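PDB 5TJJ: transcriptional regulator, IclR family from Alicyclobacillus acidocaldarius subsp. acidocaldarius, which probably binds DNA as a transcription factor of the IclR family, pairing a helix-turn-helix domain with a GAF-like C-terminal domain. Local coordinates for residues R160-R164 and E165-A169. Sequence-based numbering, arbitrary orientation.
Sequences RRVLR and EGLKA
Arg161 and Glu165, one helical turn apart, form a salt bridge over the last turn of helix 156-164, with NH1 of Arg161 3.1 Å from OE1 of Glu165. The arginine leaves the backbone with CG anti to N (chi1 -177°) and bends at chi3, which brings the NH1 edge of the guanidinium to the carboxylate. The two planes stand 49° apart, so the groups do not pair flat, and CG of Arg161 passes 3.2 Å from OE2 of Glu165. Long charged side chains four residues apart suit this partly exposed helix flank. With an alanine here, the Glu165 carboxylate would probably lose its charged mate, and Asp114 the NH2 group with which it forms a salt bridge. Beneath the pair, Glu165 N still gives an i to i-4 helical bond to Arg161 O (3.1 Å). The next amide, Gly166 N, reaches instead to Leu163 O, three residues back, approaching from above the carbonyl plane. Gly166 has positive phi (95°), where a side chain would collide with the carbonyl oxygen of the residue before; glycine therefore suits this helix exit. The chain then swings Leu167 back, its CD1 4.2 Å from CD1 of Leu163 and its CD2 touching Val162 CG1 more loosely; apolar branches suit this side, where Val162 and Leu163 are buried and Leu167 partly so. Tyr142 packs on Val162 and Leu167, while helix 178-191 meets Leu163 through Tyr181 and Val182. Arg164 bridges to Glu178 of that helix, and Asp114 ties the turn to the loop between strands 104-110 and 115-122.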
ATOM      1  N   ARG A 160      14.989   5.884 -31.692  1.00 40.56           N
ATOM      2  CA  ARG A 160      15.560   5.547 -32.976  1.00 42.72           C
ATOM      3  C   ARG A 160      14.973   4.267 -33.555  1.00 42.59           C
ATOM      4  O   ARG A 160      14.716   4.226 -34.770  1.00 43.34           O
ATOM      5  CB  ARG A 160      17.079   5.483 -32.915  1.00 45.08           C
ATOM      6  CG  ARG A 160      17.727   6.845 -32.777  1.00 47.74           C
ATOM      7  CD  ARG A 160      19.222   6.785 -33.012  1.00 50.27           C
ATOM      8  NE  ARG A 160      19.892   6.188 -31.870  1.00 52.20           N
ATOM      9  CZ  ARG A 160      20.203   6.813 -30.722  1.00 54.06           C
ATOM     10  NH1 ARG A 160      20.833   6.129 -29.758  1.00 52.63           N
ATOM     11  NH2 ARG A 160      19.894   8.112 -30.521  1.00 55.75           N
ATOM     12  N   ARG A 161      14.726   3.258 -32.713  1.00 40.84           N
ATOM     13  CA  ARG A 161      14.091   2.030 -33.184  1.00 42.17           C
ATOM     14  C   ARG A 161      12.694   2.324 -33.726  1.00 42.88           C
ATOM     15  O   ARG A 161      12.358   1.925 -34.840  1.00 44.04           O
ATOM     16  CB  ARG A 161      14.012   0.929 -32.095  1.00 41.06           C
ATOM     17  CG  ARG A 161      13.405  -0.389 -32.604  1.00 41.39           C
ATOM     18  CD  ARG A 161      13.269  -1.463 -31.539  1.00 41.85           C
ATOM     19  NE  ARG A 161      12.460  -1.025 -30.388  1.00 41.65           N
ATOM     20  CZ  ARG A 161      11.130  -0.855 -30.395  1.00 41.18           C
ATOM     21  NH1 ARG A 161      10.410  -1.029 -31.506  1.00 41.59           N
ATOM     22  NH2 ARG A 161      10.527  -0.466 -29.289  1.00 40.92           N
ATOM     23  N   VAL A 162      11.885   3.017 -32.936  1.00 43.78           N
ATOM     24  CA  VAL A 162      10.496   3.308 -33.321  1.00 45.37           C
ATOM     25  C   VAL A 162      10.425   4.162 -34.604  1.00 47.52           C
ATOM     26  O   VAL A 162       9.605   3.884 -35.503  1.00 48.79           O
ATOM     27  CB  VAL A 162       9.737   3.960 -32.160  1.00 45.59           C
ATOM     28  CG1 VAL A 162       8.377   4.461 -32.612  1.00 47.48           C
ATOM     29  CG2 VAL A 162       9.571   2.957 -31.012  1.00 45.19           C
ATOM     30  N   LEU A 163      11.319   5.146 -34.699  1.00 47.89           N
ATOM     31  CA  LEU A 163      11.443   5.966 -35.894  1.00 51.21           C
ATOM     32  C   LEU A 163      11.898   5.220 -37.143  1.00 51.56           C
ATOM     33  O   LEU A 163      11.279   5.380 -38.186  1.00 53.02           O
ATOM     34  CB  LEU A 163      12.314   7.216 -35.652  1.00 54.14           C
ATOM     35  CG  LEU A 163      11.497   8.482 -35.287  1.00 56.42           C
ATOM     36  CD1 LEU A 163      10.763   8.391 -33.958  1.00 56.06           C
ATOM     37  CD2 LEU A 163      12.404   9.700 -35.257  1.00 59.34           C
ATOM     38  N   ARG A 164      12.961   4.428 -37.055  1.00 50.98           N
ATOM     39  CA  ARG A 164      13.377   3.588 -38.174  1.00 52.63           C
ATOM     40  C   ARG A 164      12.234   2.682 -38.692  1.00 52.72           C
ATOM     41  O   ARG A 164      12.150   2.432 -39.885  1.00 54.45           O
ATOM     42  CB  ARG A 164      14.548   2.679 -37.791  1.00 54.27           C
ATOM     43  CG  ARG A 164      15.922   3.312 -37.548  1.00 56.94           C
ATOM     44  CD  ARG A 164      16.559   3.975 -38.776  1.00 61.01           C
ATOM     45  NE  ARG A 164      16.105   5.361 -38.908  1.00 63.03           N
ATOM     46  CZ  ARG A 164      16.475   6.376 -38.117  1.00 63.75           C
ATOM     47  NH1 ARG A 164      17.359   6.197 -37.113  1.00 63.51           N
ATOM     48  NH2 ARG A 164      15.943   7.580 -38.326  1.00 65.12           N
ATOM     49  N   GLU A 165      11.384   2.182 -37.797  1.00 52.03           N
ATOM     50  CA  GLU A 165      10.286   1.255 -38.146  1.00 54.44           C
ATOM     51  C   GLU A 165       9.046   1.927 -38.743  1.00 55.84           C
ATOM     52  O   GLU A 165       8.071   1.245 -39.097  1.00 58.07           O
ATOM     53  CB  GLU A 165       9.887   0.411 -36.927  1.00 54.73           C
ATOM     54  CG  GLU A 165      10.977  -0.575 -36.479  1.00 56.80           C
ATOM     55  CD  GLU A 165      10.742  -1.255 -35.136  1.00 57.27           C
ATOM     56  OE1 GLU A 165       9.709  -0.959 -34.509  1.00 58.64           O
ATOM     57  OE2 GLU A 165      11.599  -2.088 -34.692  1.00 62.27           O
ATOM     58  N   GLY A 166       9.066   3.256 -38.846  1.00 56.15           N
ATOM     59  CA  GLY A 166       8.054   3.972 -39.611  1.00 58.39           C
ATOM     60  C   GLY A 166       6.903   4.461 -38.750  1.00 57.64           C
ATOM     61  O   GLY A 166       6.196   3.668 -38.092  1.00 55.76           O
ATOM     62  N   LEU A 167       6.750   5.783 -38.749  1.00 57.66           N
ATOM     63  CA  LEU A 167       5.608   6.462 -38.160  1.00 58.43           C
ATOM     64  C   LEU A 167       4.453   6.476 -39.162  1.00 61.03           C
ATOM     65  O   LEU A 167       4.591   7.001 -40.273  1.00 60.28           O
ATOM     66  CB  LEU A 167       5.994   7.886 -37.786  1.00 57.46           C
ATOM     67  CG  LEU A 167       7.034   7.932 -36.678  1.00 56.35           C
ATOM     68  CD1 LEU A 167       7.525   9.349 -36.444  1.00 56.99           C
ATOM     69  CD2 LEU A 167       6.455   7.360 -35.401  1.00 55.48           C
ATOM     70  N   LYS A 168       3.331   5.880 -38.765  1.00 63.11           N
ATOM     71  CA  LYS A 168       2.189   5.697 -39.659  1.00 67.15           C
ATOM     72  C   LYS A 168       1.311   6.940 -39.638  1.00 65.52           C
ATOM     73  O   LYS A 168       0.918   7.411 -38.563  1.00 65.44           O
ATOM     74  CB  LYS A 168       1.381   4.476 -39.236  1.00 70.14           C
ATOM     75  CG  LYS A 168       0.500   3.932 -40.338  1.00 74.73           C
ATOM     76  CD  LYS A 168      -0.881   3.579 -39.819  1.00 77.14           C
ATOM     77  CE  LYS A 168      -1.701   2.875 -40.895  1.00 81.35           C
ATOM     78  NZ  LYS A 168      -3.104   2.718 -40.429  1.00 82.05           N
ATOM     79  N   ALA A 169       1.004   7.457 -40.824  1.00 65.89           N
ATOM     80  CA  ALA A 169       0.251   8.708 -40.983  1.00 65.10           C
ATOM     81  C   ALA A 169      -1.264   8.473 -40.945  1.00 63.29           C
ATOM     82  O   ALA A 169      -1.855   8.101 -41.963  1.00 64.72           O
ATOM     83  CB  ALA A 169       0.650   9.390 -42.294  1.00 67.67           C
TER